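Local coordinates for protein glycosyl transferase (Staphylococcus aureus, PDB 5U02) that belongs to the TarS family of glycosyl transferases and is modelled here as a helical linker region followed by two beta-rich C-terminal domains, at residues 33-38 and 79-84; 106-111 and 159-164; 290-295 and 325-330. All coordinates share one frame; numbering follows the deposited sequence.

Interaction 1 of 3, residues 33-38 and 79-84; sequences FLNRHF and SKLRPL
Apolar packing carries nearly all of this contact, and Leu81 does most of it. Leu81, in the 79-84 segment, directs its CB at helix 23-40; CG lies anti to the carbonyl carbon (chi1 -67°), and the two methyls reach different parts of that helix. CD2 presses on the root of the Phe38 side chain, 3.6 Å from Phe38 CB, and meets the ring obliquely, 3.7 Å from Phe38 CG. Farther out on the same ring, Leu84 CB makes a looser touch, 4.4 Å from Phe38 CE2. The other methyl, Leu81 CD1, lies against polar atoms without bonding to them: Leu34 O is 3.8 Å away, and Asn35 OD1 is 4.0 Å away.

No hydrogen bond joins the two segments. The polar tie is made next door, where Asn35 OD1 accepts from Met78 N and ties the backbone just before Ser79 to helix 23-40. Around this pair, Phe38 also packs on Ile66 of helix 56-68 and on Tyr96 of helix 93-105, which touches Leu84 as well. Leu81, Leu84 and Phe38, with Ile66 and Tyr96, form part of the hydrophobic core of the helical region that matches the TarS linker domain family.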
loop_
_atom_site.group_PDB
_atom_site.type_symbol
_atom_site.label_atom_id
_atom_site.label_comp_id
_atom_site.label_asym_id
_atom_site.label_seq_id
_atom_site.Cartn_x
_atom_site.Cartn_y
_atom_site.Cartn_z
ATOM N N PHE A 33 -23.359 35.942 -8.279
ATOM C CA PHE A 33 -24.487 35.652 -9.151
ATOM C C PHE A 33 -24.195 34.471 -10.075
ATOM O O PHE A 33 -25.050 33.595 -10.245
ATOM C CB PHE A 33 -24.863 36.912 -9.940
ATOM C CG PHE A 33 -25.703 36.648 -11.154
ATOM C CD1 PHE A 33 -26.885 35.934 -11.057
ATOM C CD2 PHE A 33 -25.316 37.134 -12.394
ATOM C CE1 PHE A 33 -27.650 35.694 -12.177
ATOM C CE2 PHE A 33 -26.080 36.900 -13.520
ATOM C CZ PHE A 33 -27.250 36.181 -13.412
ATOM N N LEU A 34 -22.998 34.408 -10.675
ATOM C CA LEU A 34 -22.727 33.307 -11.595
ATOM C C LEU A 34 -22.030 32.120 -10.957
ATOM O O LEU A 34 -21.885 31.085 -11.617
ATOM C CB LEU A 34 -21.900 33.743 -12.809
ATOM C CG LEU A 34 -22.456 34.909 -13.620
ATOM C CD1 LEU A 34 -21.995 36.262 -13.101
ATOM C CD2 LEU A 34 -22.194 34.754 -15.110
ATOM N N ASN A 35 -21.578 32.221 -9.715
ATOM C CA ASN A 35 -21.224 30.997 -9.019
ATOM C C ASN A 35 -22.477 30.151 -8.844
ATOM O O ASN A 35 -22.477 28.942 -9.098
ATOM C CB ASN A 35 -20.561 31.328 -7.681
ATOM C CG ASN A 35 -19.206 32.002 -7.849
ATOM O OD1 ASN A 35 -18.544 31.855 -8.881
ATOM N ND2 ASN A 35 -18.788 32.748 -6.834
ATOM N N ARG A 36 -23.583 30.801 -8.486
ATOM C CA ARG A 36 -24.804 30.068 -8.183
ATOM C C ARG A 36 -25.490 29.569 -9.446
ATOM O O ARG A 36 -25.912 28.407 -9.509
ATOM C CB ARG A 36 -25.764 30.950 -7.389
ATOM C CG ARG A 36 -25.780 30.767 -5.869
ATOM C CD ARG A 36 -27.205 30.995 -5.417
ATOM N NE ARG A 36 -27.671 32.333 -5.715
ATOM C CZ ARG A 36 -28.708 32.595 -6.496
ATOM N NH1 ARG A 36 -29.340 31.592 -7.086
ATOM N NH2 ARG A 36 -29.085 33.867 -6.694
ATOM N N HIS A 37 -25.641 30.454 -10.436
ATOM C CA HIS A 37 -26.359 30.130 -11.665
ATOM C C HIS A 37 -25.711 28.958 -12.406
ATOM O O HIS A 37 -26.409 28.074 -12.916
ATOM C CB HIS A 37 -26.427 31.389 -12.536
ATOM C CG HIS A 37 -26.709 31.129 -13.984
ATOM N ND1 HIS A 37 -27.983 31.008 -14.502
ATOM C CD2 HIS A 37 -25.868 30.988 -15.033
ATOM C CE1 HIS A 37 -27.911 30.804 -15.807
ATOM N NE2 HIS A 37 -26.637 30.783 -16.152
ATOM N N PHE A 38 -24.374 28.946 -12.501
ATOM C CA PHE A 38 -23.677 27.806 -13.097
ATOM C C PHE A 38 -23.744 26.574 -12.201
ATOM O O PHE A 38 -23.570 25.455 -12.693
ATOM C CB PHE A 38 -22.194 28.137 -13.410
ATOM C CG PHE A 38 -21.949 28.853 -14.758
ATOM C CD1 PHE A 38 -22.012 30.233 -14.863
ATOM C CD2 PHE A 38 -21.601 28.144 -15.896
ATOM C CE1 PHE A 38 -21.793 30.887 -16.060
ATOM C CE2 PHE A 38 -21.378 28.797 -17.101
ATOM C CZ PHE A 38 -21.473 30.172 -17.176
ATOM N N SER A 79 -12.972 28.983 -9.503
ATOM C CA SER A 79 -11.878 28.816 -10.458
ATOM C C SER A 79 -12.260 27.902 -11.618
ATOM O O SER A 79 -11.838 28.130 -12.758
ATOM C CB SER A 79 -10.637 28.279 -9.742
ATOM O OG SER A 79 -10.931 27.099 -9.014
ATOM N N LYS A 80 -13.058 26.867 -11.355
ATOM C CA LYS A 80 -13.356 25.895 -12.400
ATOM C C LYS A 80 -14.300 26.436 -13.467
ATOM O O LYS A 80 -14.532 25.745 -14.465
ATOM C CB LYS A 80 -13.925 24.616 -11.775
ATOM C CG LYS A 80 -15.435 24.573 -11.615
ATOM C CD LYS A 80 -15.836 23.516 -10.589
ATOM C CE LYS A 80 -17.091 22.764 -11.010
ATOM N NZ LYS A 80 -16.774 21.716 -12.025
ATOM N N LEU A 81 -14.829 27.648 -13.301
ATOM C CA LEU A 81 -15.718 28.238 -14.291
ATOM C C LEU A 81 -14.994 29.102 -15.316
ATOM O O LEU A 81 -15.561 29.374 -16.381
ATOM C CB LEU A 81 -16.796 29.074 -13.597
ATOM C CG LEU A 81 -17.786 28.262 -12.763
ATOM C CD1 LEU A 81 -18.595 29.166 -11.849
ATOM C CD2 LEU A 81 -18.695 27.453 -13.671
ATOM N N ARG A 82 -13.769 29.539 -15.020
ATOM C CA ARG A 82 -13.012 30.365 -15.959
ATOM C C ARG A 82 -12.937 29.788 -17.368
ATOM O O ARG A 82 -13.110 30.562 -18.327
ATOM C CB ARG A 82 -11.600 30.615 -15.402
ATOM C CG ARG A 82 -11.579 31.409 -14.108
ATOM C CD ARG A 82 -10.273 31.233 -13.340
ATOM N NE ARG A 82 -10.388 31.761 -11.980
ATOM C CZ ARG A 82 -9.500 31.554 -11.012
ATOM N NH1 ARG A 82 -8.419 30.825 -11.247
ATOM N NH2 ARG A 82 -9.699 32.074 -9.807
ATOM N N PRO A 83 -12.689 28.490 -17.582
ATOM C CA PRO A 83 -12.733 27.975 -18.960
ATOM C C PRO A 83 -14.107 28.076 -19.606
ATOM O O PRO A 83 -14.191 28.371 -20.804
ATOM C CB PRO A 83 -12.278 26.517 -18.807
ATOM C CG PRO A 83 -11.489 26.498 -17.537
ATOM C CD PRO A 83 -12.172 27.479 -16.641
ATOM N N LEU A 84 -15.185 27.863 -18.848
ATOM C CA LEU A 84 -16.515 27.886 -19.449
ATOM C C LEU A 84 -16.965 29.307 -19.764
ATOM O O LEU A 84 -17.674 29.533 -20.749
ATOM C CB LEU A 84 -17.514 27.189 -18.530
ATOM C CG LEU A 84 -17.157 25.740 -18.220
ATOM C CD1 LEU A 84 -17.608 25.316 -16.826
ATOM C CD2 LEU A 84 -17.734 24.833 -19.284
#

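Interaction 2 of 3, residues 106-111 and 159-164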
loop_
_atom_site.group_PDB
_atom_site.type_symbol
_atom_site.label_atom_id
_atom_site.label_comp_id
_atom_site.label_asym_id
_atom_site.label_seq_id
_atom_site.Cartn_x
_atom_site.Cartn_y
_atom_site.Cartn_z
ATOM N N GLY A 106 -11.665 13.547 -15.320
ATOM C CA GLY A 106 -10.309 13.981 -15.083
ATOM C C GLY A 106 -9.376 13.555 -16.195
ATOM O O GLY A 106 -8.257 13.096 -15.947
ATOM N N GLN A 107 -9.838 13.713 -17.432
ATOM C CA GLN A 107 -9.104 13.363 -18.647
ATOM C C GLN A 107 -8.955 14.655 -19.437
ATOM O O GLN A 107 -9.898 15.115 -20.090
ATOM C CB GLN A 107 -9.833 12.279 -19.442
ATOM C CG GLN A 107 -9.588 12.239 -20.934
ATOM C CD GLN A 107 -8.428 11.358 -21.305
ATOM O OE1 GLN A 107 -8.515 10.132 -21.205
ATOM N NE2 GLN A 107 -7.345 11.966 -21.758
ATOM N N TYR A 108 -7.776 15.252 -19.341
ATOM C CA TYR A 108 -7.450 16.477 -20.044
ATOM C C TYR A 108 -6.432 16.173 -21.134
ATOM O O TYR A 108 -5.628 15.245 -21.010
ATOM C CB TYR A 108 -6.911 17.525 -19.066
ATOM C CG TYR A 108 -7.769 17.658 -17.824
ATOM C CD1 TYR A 108 -8.981 18.328 -17.869
ATOM C CD2 TYR A 108 -7.381 17.095 -16.617
ATOM C CE1 TYR A 108 -9.783 18.443 -16.749
ATOM C CE2 TYR A 108 -8.179 17.207 -15.485
ATOM C CZ TYR A 108 -9.380 17.884 -15.560
ATOM O OH TYR A 108 -10.187 18.006 -14.450
ATOM N N TYR A 109 -6.491 16.947 -22.217
ATOM C CA TYR A 109 -5.484 16.818 -23.263
ATOM C C TYR A 109 -4.086 17.001 -22.685
ATOM O O TYR A 109 -3.197 16.168 -22.897
ATOM C CB TYR A 109 -5.759 17.828 -24.378
ATOM C CG TYR A 109 -4.679 17.903 -25.432
ATOM C CD1 TYR A 109 -4.617 16.971 -26.461
ATOM C CD2 TYR A 109 -3.727 18.913 -25.405
ATOM C CE1 TYR A 109 -3.633 17.038 -27.424
ATOM C CE2 TYR A 109 -2.742 18.989 -26.363
ATOM C CZ TYR A 109 -2.700 18.050 -27.370
ATOM O OH TYR A 109 -1.720 18.120 -28.327
ATOM N N ARG A 110 -3.888 18.074 -21.923
ATOM C CA ARG A 110 -2.649 18.335 -21.207
ATOM C C ARG A 110 -2.997 18.915 -19.844
ATOM O O ARG A 110 -3.964 19.673 -19.720
ATOM C CB ARG A 110 -1.747 19.306 -21.979
ATOM C CG ARG A 110 -0.424 18.715 -22.434
ATOM C CD ARG A 110 -0.605 17.788 -23.626
ATOM N NE ARG A 110 0.553 16.921 -23.827
ATOM C CZ ARG A 110 0.593 15.914 -24.693
ATOM N NH1 ARG A 110 -0.465 15.641 -25.446
ATOM N NH2 ARG A 110 1.689 15.176 -24.802
ATOM N N PHE A 111 -2.213 18.561 -18.829
ATOM C CA PHE A 111 -2.440 19.077 -17.485
ATOM C C PHE A 111 -1.241 18.740 -16.608
ATOM O O PHE A 111 -0.383 17.930 -16.970
ATOM C CB PHE A 111 -3.726 18.510 -16.866
ATOM C CG PHE A 111 -3.538 17.178 -16.188
ATOM C CD1 PHE A 111 -3.523 16.005 -16.926
ATOM C CD2 PHE A 111 -3.377 17.099 -14.812
ATOM C CE1 PHE A 111 -3.349 14.778 -16.306
ATOM C CE2 PHE A 111 -3.200 15.875 -14.187
ATOM C CZ PHE A 111 -3.188 14.714 -14.936
ATOM N N GLU A 159 -17.471 10.778 -10.187
ATOM C CA GLU A 159 -16.989 12.043 -10.720
ATOM C C GLU A 159 -15.819 12.536 -9.886
ATOM O O GLU A 159 -15.888 12.554 -8.654
ATOM C CB GLU A 159 -18.099 13.096 -10.757
ATOM C CG GLU A 159 -19.024 12.944 -11.952
ATOM C CD GLU A 159 -20.029 14.072 -12.066
ATOM O OE1 GLU A 159 -19.810 15.131 -11.439
ATOM O OE2 GLU A 159 -21.034 13.902 -12.789
ATOM N N PHE A 160 -14.750 12.926 -10.574
ATOM C CA PHE A 160 -13.533 13.415 -9.942
ATOM C C PHE A 160 -12.730 14.130 -11.015
ATOM O O PHE A 160 -12.522 13.583 -12.104
ATOM C CB PHE A 160 -12.723 12.267 -9.328
ATOM C CG PHE A 160 -11.773 12.703 -8.249
ATOM C CD1 PHE A 160 -11.892 13.952 -7.660
ATOM C CD2 PHE A 160 -10.745 11.869 -7.837
ATOM C CE1 PHE A 160 -11.013 14.356 -6.672
ATOM C CE2 PHE A 160 -9.864 12.266 -6.849
ATOM C CZ PHE A 160 -9.997 13.514 -6.265
ATOM N N MET A 161 -12.292 15.350 -10.720
ATOM C CA MET A 161 -11.629 16.169 -11.723
ATOM C C MET A 161 -10.184 15.774 -11.959
ATOM O O MET A 161 -9.437 16.557 -12.558
ATOM C CB MET A 161 -11.712 17.646 -11.336
ATOM C CG MET A 161 -13.013 18.287 -11.764
ATOM S SD MET A 161 -13.135 19.997 -11.236
ATOM C CE MET A 161 -12.511 19.840 -9.582
ATOM N N ILE A 162 -9.763 14.589 -11.521
ATOM C CA ILE A 162 -8.386 14.155 -11.716
ATOM C C ILE A 162 -8.371 12.656 -11.964
ATOM O O ILE A 162 -9.042 11.891 -11.259
ATOM C CB ILE A 162 -7.481 14.541 -10.528
ATOM C CG1 ILE A 162 -6.083 13.931 -10.700
ATOM C CG2 ILE A 162 -8.118 14.141 -9.224
ATOM C CD1 ILE A 162 -5.033 14.434 -9.724
ATOM N N GLY A 163 -7.609 12.244 -12.976
ATOM C CA GLY A 163 -7.601 10.868 -13.413
ATOM C C GLY A 163 -6.884 9.934 -12.459
ATOM O O GLY A 163 -6.140 10.333 -11.560
ATOM N N GLU A 164 -7.130 8.646 -12.688
ATOM C CA GLU A 164 -6.555 7.582 -11.878
ATOM C C GLU A 164 -5.034 7.685 -11.834
ATOM O O GLU A 164 -4.390 8.048 -12.822
ATOM C CB GLU A 164 -6.976 6.227 -12.455
ATOM C CG GLU A 164 -7.023 5.067 -11.471
ATOM C CD GLU A 164 -5.650 4.575 -11.063
ATOM O OE1 GLU A 164 -5.509 4.090 -9.920
ATOM O OE2 GLU A 164 -4.712 4.683 -11.881
HETATM O O HOH W 1 -6.697 14.593 -14.672
#
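Met161 O is gripped by one hydrogen bond, and a very short one: Tyr108 OH donates to it across 2.5 Å. The carbonyl oxygen lies at the edge of the phenol ring, in its plane, while the hydroxyl stands 29° above the carbonyl plane rather than on a lone pair. With Tyr108 CG beside its own backbone N (chi1 -48°), the ring points its hydroxyl end at the 159-164 loop, and the hydroxyl also rests on Met161 CB at 3.5 Å.

The second link between the segments is indirect and runs through a water. This water donates to Gly106 O over 2.5 Å and accepts from Gly163 N over 3.0 Å, closing a bridge between the segments; it also lies over one face of the Phe111 ring, toward the rim. Gly106, the first residue to leave helix 93-105, has positive phi, and bare backbone meets bare backbone here, its CA 3.6 Å from Met161 C. With partners outside the two segments, Phe160 shares a backbone hydrogen bond with Arg104, and Glu164 OE1 forms a salt bridge with Arg170 of a second subunit. The contact therefore combines close backbone packing at Gly106 with two polar links, one through a phenol and one through a water.

Interaction 3 of 3, residues 290-295 and 325-330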
loop_
_atom_site.group_PDB
_atom_site.type_symbol
_atom_site.label_atom_id
_atom_site.label_comp_id
_atom_site.label_asym_id
_atom_site.label_seq_id
_atom_site.Cartn_x
_atom_site.Cartn_y
_atom_site.Cartn_z
ATOM N N ILE A 290 -25.413 -29.766 11.295
ATOM C CA ILE A 290 -25.541 -28.811 12.388
ATOM C C ILE A 290 -26.106 -27.521 11.808
ATOM O O ILE A 290 -25.625 -27.033 10.778
ATOM C CB ILE A 290 -24.190 -28.583 13.085
ATOM C CG1 ILE A 290 -23.656 -29.918 13.614
ATOM C CG2 ILE A 290 -24.326 -27.575 14.223
ATOM C CD1 ILE A 290 -22.222 -29.873 14.098
ATOM N N ILE A 291 -27.146 -26.992 12.446
ATOM C CA ILE A 291 -27.866 -25.823 11.949
ATOM C C ILE A 291 -27.681 -24.683 12.942
ATOM O O ILE A 291 -28.026 -24.813 14.125
ATOM C CB ILE A 291 -29.360 -26.118 11.735
ATOM C CG1 ILE A 291 -29.560 -27.326 10.818
ATOM C CG2 ILE A 291 -30.055 -24.896 11.146
ATOM C CD1 ILE A 291 -29.028 -27.120 9.421
ATOM N N LEU A 292 -27.149 -23.565 12.461
ATOM C CA LEU A 292 -27.038 -22.346 13.248
ATOM C C LEU A 292 -28.134 -21.394 12.794
ATOM O O LEU A 292 -28.213 -21.060 11.607
ATOM C CB LEU A 292 -25.665 -21.704 13.079
ATOM C CG LEU A 292 -24.453 -22.561 13.453
ATOM C CD1 LEU A 292 -23.176 -21.767 13.248
ATOM C CD2 LEU A 292 -24.561 -23.061 14.886
ATOM N N THR A 293 -28.980 -20.968 13.731
ATOM C CA THR A 293 -30.107 -20.093 13.425
ATOM C C THR A 293 -29.951 -18.776 14.172
ATOM O O THR A 293 -29.854 -18.762 15.404
ATOM C CB THR A 293 -31.436 -20.758 13.787
ATOM O OG1 THR A 293 -31.497 -22.055 13.179
ATOM C CG2 THR A 293 -32.601 -19.925 13.282
ATOM N N GLY A 294 -29.913 -17.674 13.426
ATOM C CA GLY A 294 -29.978 -16.358 14.035
ATOM C C GLY A 294 -31.386 -16.098 14.537
ATOM O O GLY A 294 -32.346 -16.116 13.746
ATOM N N LEU A 295 -31.538 -15.865 15.842
ATOM C CA LEU A 295 -32.879 -15.751 16.412
ATOM C C LEU A 295 -33.485 -14.373 16.166
ATOM O O LEU A 295 -34.662 -14.263 15.806
ATOM C CB LEU A 295 -32.841 -16.056 17.908
ATOM C CG LEU A 295 -32.181 -17.381 18.287
ATOM C CD1 LEU A 295 -32.251 -17.594 19.791
ATOM C CD2 LEU A 295 -32.824 -18.546 17.532
ATOM N N ASN A 325 -30.501 -16.192 7.847
ATOM C CA ASN A 325 -30.325 -16.445 9.275
ATOM C C ASN A 325 -30.135 -17.928 9.581
ATOM O O ASN A 325 -30.254 -18.335 10.740
ATOM C CB ASN A 325 -31.503 -15.886 10.075
ATOM C CG ASN A 325 -32.746 -16.742 9.957
ATOM O OD1 ASN A 325 -33.037 -17.297 8.895
ATOM N ND2 ASN A 325 -33.488 -16.860 11.056
ATOM N N GLU A 326 -29.845 -18.746 8.572
ATOM C CA GLU A 326 -29.669 -20.178 8.771
ATOM C C GLU A 326 -28.419 -20.656 8.051
ATOM O O GLU A 326 -28.234 -20.387 6.858
ATOM C CB GLU A 326 -30.888 -20.968 8.291
ATOM C CG GLU A 326 -32.052 -20.909 9.260
ATOM C CD GLU A 326 -33.291 -21.579 8.724
ATOM O OE1 GLU A 326 -33.938 -22.321 9.491
ATOM O OE2 GLU A 326 -33.620 -21.364 7.538
ATOM N N VAL A 327 -27.580 -21.383 8.780
ATOM C CA VAL A 327 -26.320 -21.906 8.279
ATOM C C VAL A 327 -26.310 -23.407 8.515
ATOM O O VAL A 327 -26.696 -23.871 9.594
ATOM C CB VAL A 327 -25.122 -21.230 8.971
ATOM C CG1 VAL A 327 -23.876 -22.063 8.828
ATOM C CG2 VAL A 327 -24.904 -19.840 8.395
ATOM N N GLU A 328 -25.880 -24.164 7.511
ATOM C CA GLU A 328 -25.785 -25.611 7.610
ATOM C C GLU A 328 -24.324 -26.034 7.573
ATOM O O GLU A 328 -23.560 -25.581 6.713
ATOM C CB GLU A 328 -26.556 -26.296 6.482
ATOM C CG GLU A 328 -26.316 -27.792 6.412
ATOM C CD GLU A 328 -26.846 -28.402 5.136
ATOM O OE1 GLU A 328 -28.054 -28.698 5.081
ATOM O OE2 GLU A 328 -26.057 -28.578 4.186
ATOM N N ILE A 329 -23.944 -26.903 8.500
ATOM C CA ILE A 329 -22.622 -27.506 8.517
ATOM C C ILE A 329 -22.831 -28.986 8.242
ATOM O O ILE A 329 -23.295 -29.729 9.114
ATOM C CB ILE A 329 -21.890 -27.269 9.841
ATOM C CG1 ILE A 329 -21.670 -25.766 10.057
ATOM C CG2 ILE A 329 -20.557 -28.008 9.845
ATOM C CD1 ILE A 329 -21.035 -25.411 11.384
ATOM N N LEU A 330 -22.521 -29.405 7.015
ATOM C CA LEU A 330 -22.661 -30.799 6.594
ATOM C C LEU A 330 -21.425 -31.563 7.047
ATOM O O LEU A 330 -20.354 -31.446 6.448
ATOM C CB LEU A 330 -22.843 -30.884 5.083
ATOM C CG LEU A 330 -22.931 -32.282 4.468
ATOM C CD1 LEU A 330 -24.122 -33.042 5.037
ATOM C CD2 LEU A 330 -23.008 -32.209 2.946
#
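Six hydrogen bonds join these segments, five of them between main-chain atoms, as neighbouring antiparallel strands of a beta sheet. Ile290 pairs with Ile329 through two of them: Ile290 N donates to Ile329 O at 3.0 Å and nearly straight (168°), while Ile329 N returns a bond of 2.8 Å to Ile290 O. Leu292 and Val327 form the next hydrogen-bonded pair, with both carbonyls approached in their own planes. Ile291-Glu328, between them, and Thr293-Glu326, beyond Leu292-Val327, are non-hydrogen-bonded pairs, where CA-H...O contacts add to the cohesion, such as Ile291 CA to Val327 O at 3.3 Å.

Further strands continue the sheet on either side: 280-285 bonds to 289-294, and 313-323 to 326-331. The domain is classed in the E-set clan, consistent with an immunoglobulin-like beta fold. Ile290, Leu292, Val327 and Ile329 share the buried face, each cross-strand pair meeting at its CB atoms, for instance Leu292 CB and Val327 CB at 4.2 Å. The other face is more open and mixed: Ile291 CD1 crosses obliquely to Glu328 CB at 3.9 Å, and Thr293 runs beside Glu326.

At the strand end the sixth bond comes from a side chain. Asn325 CG takes the crowded position between N and carbonyl carbon (chi1 76°), and while Asn325 O accepts from Gly294 N, Asn325 ND2 donates to Gly294 O at 3.0 Å.

In the fold
Interactions 1 and 2 lie on one side of the chain's centre and touch through Lys80 NZ and Met161 SD, 4.1 Å apart; helix 93-105 borders both, Tyr96 lying against interaction 1 and Tyr103 against both. Interaction 3 is remote, its centre about 58 Å from that of interaction 1 and about 49 Å from that of interaction 2. The chemistry follows the place. Inside the helical domain the buried contact is apolar side-chain packing; where the chain leaving helix 93-105 meets the loop after strand 150-159, a buried seam relies on backbone, phenol and water; in the terminal domain, a partly buried strand pair depends on regular main-chain hydrogen bonding.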